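Oxidoreductase, NAD-binding/iron-sulfur cluster-binding protein (Nitratireductor pacificus pht-3B, PDB 6ZXU) is a catabolic reductive dehalogenase that carries cobalamin and two [4Fe-4S] clusters and probably uses them to strip halogen from its substrates by reduction. Local coordinates at residues P282-M290 / K384-F394; F538-E548 / R590-N598. One frame throughout, in Å; residues are numbered along the deposited sequence.

Contact 1: P282-M290 / K384-F394; sequences PLHMGRYPM and KALGYYLGADF
G286 CA lies over one face of the Y388 ring, 3.5 Å from its centroid, in a CH-pi contact. Around this point the loop 282-290 packs against the end of helix 376-390, which closes in a Schellman motif at G391 before a classic beta bulge, D393 and F394 facing L427, leads into strand 394-399. A CB on G286 would come too near Y388 OH, and its positive phi also suits a residue without one.

The tight part starts beside the helix. With its CG anti to the backbone N (chi1 177°), L283 passes Y388 head to tail, so that L283 CD1 meets Y388 CB at 3.8 Å while CD2 rests on A385. Farther along, the Y288 and F394 rings are tilted only 13° from each other, yet so displaced laterally that little of one covers the other; Y288 CD2 is 3.4 Å from F394 CZ. M290 brings CG to the edge of the F394 ring and SD obliquely beside it, a Met-aromatic contact.

Between these two packed patches the contact is wet, and waters carry the polar links. Y388 OH, already bonded to V395 N, shares one water with H284 O and another with M285 O. A leucine in place of Y388 would probably leave G286 CA without its ring face and V395 N without its side-chain partner. D393 O takes two waters, one held by R287 N and one by Y288 N. While D393 OD2 turns to D429 N, another water donates to D393 OD1 at 2.9 Å and receives a weak bond from R287 NE.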
# COMPACT_ATOMS: atom_id res chain seq x y z
N PRO A 282 10.39 -20.43 3.36
CA PRO A 282 9.04 -20.67 3.73
C PRO A 282 8.16 -19.41 3.52
O PRO A 282 8.59 -18.29 3.77
CB PRO A 282 9.12 -21.01 5.22
CG PRO A 282 10.51 -21.48 5.42
CD PRO A 282 11.33 -20.68 4.46
N LEU A 283 6.94 -19.62 3.02
CA LEU A 283 6.05 -18.54 2.69
C LEU A 283 5.84 -17.66 3.95
O LEU A 283 5.79 -16.43 3.88
CB LEU A 283 4.75 -19.06 2.13
CG LEU A 283 3.64 -18.07 1.79
CD1 LEU A 283 4.17 -17.10 0.77
CD2 LEU A 283 2.37 -18.73 1.30
N HIS A 284 5.75 -18.29 5.12
CA HIS A 284 5.50 -17.51 6.32
C HIS A 284 6.59 -16.56 6.73
O HIS A 284 6.37 -15.68 7.58
CB HIS A 284 5.14 -18.39 7.53
CG HIS A 284 6.25 -19.27 7.99
ND1 HIS A 284 7.22 -18.84 8.89
CD2 HIS A 284 6.55 -20.56 7.70
CE1 HIS A 284 8.10 -19.80 9.08
NE2 HIS A 284 7.70 -20.86 8.38
N MET A 285 7.74 -16.65 6.11
CA MET A 285 8.86 -15.75 6.42
C MET A 285 8.89 -14.44 5.62
O MET A 285 9.78 -13.57 5.88
CB MET A 285 10.17 -16.47 6.24
CG MET A 285 10.36 -17.54 7.36
SD MET A 285 11.90 -18.36 7.15
CE MET A 285 13.09 -17.12 7.68
N GLY A 286 8.02 -14.28 4.64
CA GLY A 286 7.99 -13.07 3.87
C GLY A 286 9.15 -13.01 2.91
O GLY A 286 10.05 -13.83 2.94
N ARG A 287 9.18 -11.97 2.10
CA ARG A 287 10.21 -11.80 1.13
C ARG A 287 11.43 -11.12 1.68
O ARG A 287 12.55 -11.40 1.27
CB ARG A 287 9.66 -11.04 -0.07
CG ARG A 287 10.64 -11.04 -1.20
CD ARG A 287 10.01 -10.69 -2.58
NE ARG A 287 9.52 -9.31 -2.55
CZ ARG A 287 10.30 -8.20 -2.49
NH1 ARG A 287 11.69 -8.23 -2.49
NH2 ARG A 287 9.66 -7.04 -2.45
N TYR A 288 11.25 -10.28 2.66
CA TYR A 288 12.40 -9.56 3.16
C TYR A 288 12.92 -10.30 4.40
O TYR A 288 12.13 -10.83 5.18
CB TYR A 288 12.02 -8.13 3.52
CG TYR A 288 11.69 -7.25 2.32
CD1 TYR A 288 12.66 -6.62 1.61
CD2 TYR A 288 10.35 -7.08 1.90
CE1 TYR A 288 12.35 -5.85 0.49
CE2 TYR A 288 10.04 -6.32 0.80
CZ TYR A 288 11.04 -5.69 0.11
OH TYR A 288 10.73 -4.88 -0.97
N PRO A 289 14.23 -10.30 4.60
CA PRO A 289 14.83 -11.04 5.69
C PRO A 289 14.74 -10.41 7.10
O PRO A 289 15.74 -10.11 7.75
CB PRO A 289 16.29 -11.16 5.23
CG PRO A 289 16.54 -9.93 4.47
CD PRO A 289 15.26 -9.62 3.78
N MET A 290 13.52 -10.27 7.57
CA MET A 290 13.25 -9.72 8.87
C MET A 290 13.82 -10.57 10.00
O MET A 290 14.03 -10.09 11.08
CB MET A 290 11.74 -9.57 9.08
CG MET A 290 11.09 -8.39 8.34
SD MET A 290 11.73 -6.72 8.79
CE MET A 290 11.04 -6.46 10.41
N LYS A 384 0.66 -15.44 9.01
CA LYS A 384 1.68 -14.85 8.19
C LYS A 384 1.69 -15.36 6.75
O LYS A 384 1.65 -14.58 5.82
CB LYS A 384 3.05 -14.95 8.82
CG LYS A 384 3.14 -14.23 10.13
CD LYS A 384 4.54 -14.34 10.72
CE LYS A 384 4.62 -13.59 12.01
NZ LYS A 384 6.00 -13.65 12.51
N ALA A 385 1.67 -16.66 6.57
CA ALA A 385 1.61 -17.26 5.25
C ALA A 385 0.36 -16.75 4.50
O ALA A 385 0.44 -16.45 3.28
CB ALA A 385 1.56 -18.79 5.36
N LEU A 386 -0.75 -16.63 5.19
CA LEU A 386 -1.97 -16.17 4.61
C LEU A 386 -1.83 -14.74 4.14
O LEU A 386 -2.17 -14.42 2.97
CB LEU A 386 -3.10 -16.32 5.59
CG LEU A 386 -4.47 -15.94 5.14
CD1 LEU A 386 -4.82 -16.73 3.88
CD2 LEU A 386 -5.57 -16.13 6.19
N GLY A 387 -1.27 -13.89 4.95
CA GLY A 387 -1.06 -12.47 4.52
C GLY A 387 -0.13 -12.38 3.31
O GLY A 387 -0.44 -11.64 2.39
N TYR A 388 0.93 -13.17 3.25
CA TYR A 388 1.88 -13.12 2.11
C TYR A 388 1.25 -13.64 0.83
O TYR A 388 1.30 -13.01 -0.21
CB TYR A 388 3.19 -13.80 2.45
CG TYR A 388 3.94 -13.08 3.56
CD1 TYR A 388 4.35 -11.73 3.40
CD2 TYR A 388 4.28 -13.71 4.72
CE1 TYR A 388 5.00 -11.08 4.40
CE2 TYR A 388 4.99 -13.05 5.74
CZ TYR A 388 5.33 -11.74 5.58
OH TYR A 388 6.02 -11.05 6.57
N TYR A 389 0.45 -14.68 0.98
CA TYR A 389 -0.32 -15.23 -0.13
C TYR A 389 -1.24 -14.24 -0.76
O TYR A 389 -1.44 -14.24 -1.98
CB TYR A 389 -1.16 -16.45 0.38
CG TYR A 389 -2.13 -17.01 -0.59
CD1 TYR A 389 -1.72 -17.67 -1.78
CD2 TYR A 389 -3.47 -16.97 -0.32
CE1 TYR A 389 -2.66 -18.27 -2.64
CE2 TYR A 389 -4.40 -17.59 -1.15
CZ TYR A 389 -3.96 -18.23 -2.32
OH TYR A 389 -4.91 -18.80 -3.11
N LEU A 390 -1.87 -13.42 0.06
CA LEU A 390 -2.85 -12.47 -0.41
C LEU A 390 -2.21 -11.20 -0.88
O LEU A 390 -2.86 -10.38 -1.53
CB LEU A 390 -3.88 -12.16 0.70
CG LEU A 390 -4.78 -13.31 1.15
CD1 LEU A 390 -5.50 -12.96 2.43
CD2 LEU A 390 -5.78 -13.57 0.03
N GLY A 391 -0.96 -10.99 -0.59
CA GLY A 391 -0.21 -9.83 -1.16
C GLY A 391 0.43 -8.86 -0.19
O GLY A 391 0.87 -7.79 -0.60
N ALA A 392 0.43 -9.16 1.11
CA ALA A 392 1.12 -8.27 2.05
C ALA A 392 2.62 -8.25 1.80
O ALA A 392 3.20 -9.23 1.38
CB ALA A 392 0.82 -8.70 3.49
N ASP A 393 3.27 -7.12 2.07
CA ASP A 393 4.72 -7.02 2.07
C ASP A 393 5.42 -7.40 3.40
O ASP A 393 6.46 -7.97 3.38
CB ASP A 393 5.16 -5.62 1.61
CG ASP A 393 4.69 -5.34 0.09
OD1 ASP A 393 5.03 -6.19 -0.78
OD2 ASP A 393 3.89 -4.40 -0.19
N PHE A 394 4.78 -7.12 4.52
CA PHE A 394 5.18 -7.57 5.85
C PHE A 394 3.97 -7.96 6.65
O PHE A 394 2.92 -7.30 6.58
CB PHE A 394 5.92 -6.46 6.59
CG PHE A 394 7.22 -6.03 5.98
CD1 PHE A 394 7.24 -5.15 4.92
CD2 PHE A 394 8.40 -6.58 6.37
CE1 PHE A 394 8.43 -4.80 4.29
CE2 PHE A 394 9.60 -6.22 5.75
CZ PHE A 394 9.59 -5.33 4.71
O HOH W 1 7.17 -12.79 8.31
O HOH W 2 9.15 -10.74 6.46
O HOH W 3 7.07 -9.99 1.41
O HOH W 4 6.94 -8.31 -0.86
O HOH W 5 8.83 -9.63 4.05

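Contact 2: F538-E548 / R590-N598; sequences FCNQCRKCARE and RCMKMCPWN. With NA (sodium ion), chain G; SF4 (iron/sulfur cluster), chain D; SF4 (iron/sulfur cluster), chain E.
Helices 544-548 and 590-594 run at 134° to each other, their axes 8.6 Å apart at closest approach, and meet where C545 CA and C591 CA lie 4.9 Å apart. The two cysteines touch through their CB atoms, yet serve different clusters: C545 SG binds FE1 of one at 2.3 Å, C591 SG binds FE3 of the other.

Two arginines share the E548 carboxylate, one at each oxygen. R590 approaches side-on, NH2 to E548 OE1 at 2.8 Å and NE to E548 O, its guanidinium turned 80° from the carboxylate; R547 sends NE and NH2 to OE2, and S664 also bonds OE1. M594 SD lies over the rim of one face of the R590 guanidinium, while M594 CG packs on E548 CB at 3.6 Å. K544 stretches past M594 O to reach D626 and D627.

At the far end W597 turns its edge to the face of F538, with NE1 3.5 Å from F538 CD1, and a cluster sulfide lies at the same indole's rim. A sodium ion sits at the C595-N598 turn, bound by N598 O, at longer range by C595 O, and by three waters that donate to K593 O, M594 O and P596 O.

C539, C542 and C545, completed by C595, with C591 joining C549, C575 and C588 round the second cluster, form the interleaved cysteine pattern of a ferredoxin-like 2[4Fe-4S] dicluster domain.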
# COMPACT_ATOMS: atom_id res chain seq x y z
N PHE A 538 20.63 6.78 13.96
CA PHE A 538 20.64 7.28 12.60
C PHE A 538 19.82 8.56 12.50
O PHE A 538 20.32 9.59 11.99
CB PHE A 538 20.06 6.26 11.65
CG PHE A 538 20.38 6.53 10.19
CD1 PHE A 538 19.70 7.43 9.51
CD2 PHE A 538 21.31 5.75 9.51
CE1 PHE A 538 19.96 7.68 8.18
CE2 PHE A 538 21.57 5.94 8.17
CZ PHE A 538 20.91 6.90 7.52
N CYS A 539 18.53 8.51 12.86
CA CYS A 539 17.67 9.70 12.78
C CYS A 539 18.25 10.80 13.63
O CYS A 539 18.12 11.96 13.35
CB CYS A 539 16.27 9.44 13.24
SG CYS A 539 15.28 8.63 12.05
N ASN A 540 18.96 10.49 14.68
CA ASN A 540 19.53 11.55 15.45
C ASN A 540 20.59 12.41 14.74
O ASN A 540 20.91 13.52 15.13
CB ASN A 540 20.20 11.02 16.66
CG ASN A 540 19.90 11.86 17.79
OD1 ASN A 540 18.69 11.93 18.23
ND2 ASN A 540 20.91 12.64 18.21
N GLN A 541 21.16 11.86 13.70
CA GLN A 541 22.22 12.50 12.94
C GLN A 541 21.76 12.99 11.58
O GLN A 541 22.56 13.48 10.83
CB GLN A 541 23.38 11.50 12.67
CG GLN A 541 24.05 10.89 13.84
CD GLN A 541 25.13 9.93 13.43
OE1 GLN A 541 26.13 10.30 12.85
NE2 GLN A 541 24.94 8.71 13.74
N CYS A 542 20.52 12.75 11.21
CA CYS A 542 19.98 13.09 9.95
C CYS A 542 18.85 14.14 10.14
O CYS A 542 18.20 14.19 11.19
CB CYS A 542 19.41 11.84 9.28
SG CYS A 542 18.72 11.92 7.62
N ARG A 543 18.60 14.95 9.13
CA ARG A 543 17.49 15.91 9.13
C ARG A 543 16.85 16.05 7.80
O ARG A 543 16.19 17.06 7.54
CB ARG A 543 17.94 17.31 9.54
CG ARG A 543 18.63 17.44 10.88
CD ARG A 543 17.67 17.24 12.00
NE ARG A 543 18.29 17.45 13.33
CZ ARG A 543 19.14 16.61 13.93
NH1 ARG A 543 19.52 15.48 13.36
NH2 ARG A 543 19.62 16.90 15.12
N LYS A 544 16.97 15.06 6.93
CA LYS A 544 16.53 15.25 5.55
C LYS A 544 15.01 15.46 5.41
O LYS A 544 14.54 16.32 4.67
CB LYS A 544 17.08 14.14 4.68
CG LYS A 544 16.78 14.32 3.18
CD LYS A 544 17.74 13.53 2.34
CE LYS A 544 17.38 13.68 0.87
NZ LYS A 544 18.52 13.26 -0.00
N CYS A 545 14.21 14.61 6.06
CA CYS A 545 12.78 14.74 6.05
C CYS A 545 12.39 16.12 6.57
O CYS A 545 11.49 16.73 5.99
CB CYS A 545 12.13 13.64 6.89
SG CYS A 545 12.75 13.53 8.64
N ALA A 546 12.94 16.54 7.70
CA ALA A 546 12.63 17.83 8.25
C ALA A 546 12.91 19.00 7.26
O ALA A 546 12.12 19.93 7.12
CB ALA A 546 13.40 18.02 9.56
N ARG A 547 14.03 18.95 6.60
CA ARG A 547 14.44 19.95 5.65
C ARG A 547 13.58 19.99 4.46
O ARG A 547 13.34 21.06 3.92
CB ARG A 547 15.86 19.63 5.19
CG ARG A 547 16.54 20.71 4.34
CD ARG A 547 17.89 20.17 3.89
NE ARG A 547 17.70 19.29 2.76
CZ ARG A 547 18.41 18.20 2.54
NH1 ARG A 547 19.30 17.81 3.41
NH2 ARG A 547 18.17 17.47 1.44
N GLU A 548 13.00 18.85 4.05
CA GLU A 548 12.25 18.81 2.83
C GLU A 548 10.78 18.96 2.97
O GLU A 548 10.06 18.95 2.00
CB GLU A 548 12.57 17.54 2.07
CG GLU A 548 14.03 17.40 1.61
CD GLU A 548 14.47 18.50 0.59
OE1 GLU A 548 13.58 19.17 -0.03
OE2 GLU A 548 15.67 18.69 0.50
N ARG A 590 5.75 13.64 0.99
CA ARG A 590 7.07 13.97 0.59
C ARG A 590 8.14 13.48 1.52
O ARG A 590 9.27 13.08 1.12
CB ARG A 590 7.21 15.48 0.38
CG ARG A 590 8.58 15.91 -0.12
CD ARG A 590 8.58 17.31 -0.77
NE ARG A 590 9.95 17.83 -0.98
CZ ARG A 590 10.72 17.53 -1.99
NH1 ARG A 590 10.27 16.71 -2.92
NH2 ARG A 590 11.97 17.97 -2.01
N CYS A 591 7.83 13.47 2.82
CA CYS A 591 8.74 12.98 3.87
C CYS A 591 9.08 11.54 3.63
O CYS A 591 10.23 11.10 3.87
CB CYS A 591 8.09 13.24 5.24
SG CYS A 591 6.37 12.72 5.36
N MET A 592 8.16 10.74 3.13
CA MET A 592 8.47 9.34 2.81
C MET A 592 9.44 9.22 1.62
O MET A 592 10.32 8.36 1.61
CB MET A 592 7.22 8.55 2.44
CG MET A 592 6.25 8.34 3.56
SD MET A 592 4.87 7.33 2.91
CE MET A 592 4.03 8.60 2.14
N LYS A 593 9.34 10.12 0.68
CA LYS A 593 10.20 10.12 -0.49
C LYS A 593 11.61 10.51 -0.16
O LYS A 593 12.56 9.93 -0.72
CB LYS A 593 9.58 11.08 -1.56
CG LYS A 593 10.44 11.21 -2.85
CD LYS A 593 9.91 12.37 -3.69
CE LYS A 593 10.95 12.79 -4.77
NZ LYS A 593 11.18 11.78 -5.82
N MET A 594 11.80 11.54 0.68
CA MET A 594 13.11 12.11 0.85
C MET A 594 14.05 11.31 1.79
O MET A 594 15.28 11.48 1.80
CB MET A 594 12.96 13.58 1.28
CG MET A 594 12.26 14.47 0.27
SD MET A 594 13.20 14.65 -1.26
CE MET A 594 12.35 13.58 -2.10
N CYS A 595 13.49 10.40 2.54
CA CYS A 595 14.23 9.64 3.49
C CYS A 595 15.35 8.80 2.84
O CYS A 595 15.08 8.08 1.92
CB CYS A 595 13.28 8.77 4.34
SG CYS A 595 14.10 7.94 5.71
N PRO A 596 16.58 8.84 3.39
CA PRO A 596 17.63 7.96 2.87
C PRO A 596 17.28 6.49 2.85
O PRO A 596 17.75 5.76 1.97
CB PRO A 596 18.81 8.20 3.81
CG PRO A 596 18.57 9.56 4.32
CD PRO A 596 17.08 9.69 4.47
N TRP A 597 16.46 6.02 3.76
CA TRP A 597 16.02 4.62 3.80
C TRP A 597 15.03 4.24 2.71
O TRP A 597 14.73 3.05 2.53
CB TRP A 597 15.43 4.27 5.14
CG TRP A 597 16.43 4.34 6.29
CD1 TRP A 597 16.75 5.42 6.98
CD2 TRP A 597 17.14 3.24 6.88
NE1 TRP A 597 17.61 5.11 7.99
CE2 TRP A 597 17.91 3.77 7.94
CE3 TRP A 597 17.19 1.85 6.65
CZ2 TRP A 597 18.68 3.00 8.76
CZ3 TRP A 597 17.99 1.08 7.46
CH2 TRP A 597 18.76 1.66 8.48
N ASN A 598 14.50 5.22 2.01
CA ASN A 598 13.71 4.98 0.85
C ASN A 598 14.64 4.73 -0.32
O ASN A 598 15.18 5.68 -0.89
CB ASN A 598 12.71 6.16 0.62
CG ASN A 598 11.91 6.01 -0.72
OD1 ASN A 598 11.51 4.92 -1.11
ND2 ASN A 598 11.86 7.09 -1.48
NA NA G . 16.14 8.03 -0.86
FE1 SF4 D . 14.02 11.67 8.67
FE2 SF4 D . 16.67 10.97 8.07
FE3 SF4 D . 14.67 9.27 7.42
FE4 SF4 D . 15.25 9.60 10.06
S1 SF4 D . 16.57 8.79 8.39
S2 SF4 D . 13.26 9.61 9.16
S3 SF4 D . 15.78 11.79 9.97
S4 SF4 D . 15.05 11.37 6.69
FE1 SF4 E . 3.05 16.20 6.16
FE2 SF4 E . 4.04 16.36 3.58
FE3 SF4 E . 5.31 14.74 5.46
FE4 SF4 E . 5.44 17.48 5.64
S1 SF4 E . 6.23 16.19 4.03
S2 SF4 E . 5.00 16.00 7.29
S3 SF4 E . 3.38 18.04 4.87
S4 SF4 E . 3.23 14.55 4.71
O HOH W 6 14.69 9.12 -2.54
O HOH W 7 16.86 10.08 -0.17
O HOH W 8 18.21 7.00 -0.62

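How the contacts relate
Both segments of contact 1 come earlier in the chain than those of contact 2, and the two do not touch: their centres are 27 Å apart and their nearest atoms about 9 Å. Contact 2 supplies all four cysteines of one cluster and one of the other, and borders the cobalamin, which M592 touches and the C591 side chain approaches to about 4 Å. Contact 1 stands farther back, the F394 side chain about 10 Å from the cobalamin and about 7 Å from that of cobalamin-binding S514. Two elements lie between them: D429, whose N bonds D393 OD2, precedes the cobalamin-binding Q430 that M592 touches, and helix 603-614 meets Y288 through R606 and both F538 and W597 through S612.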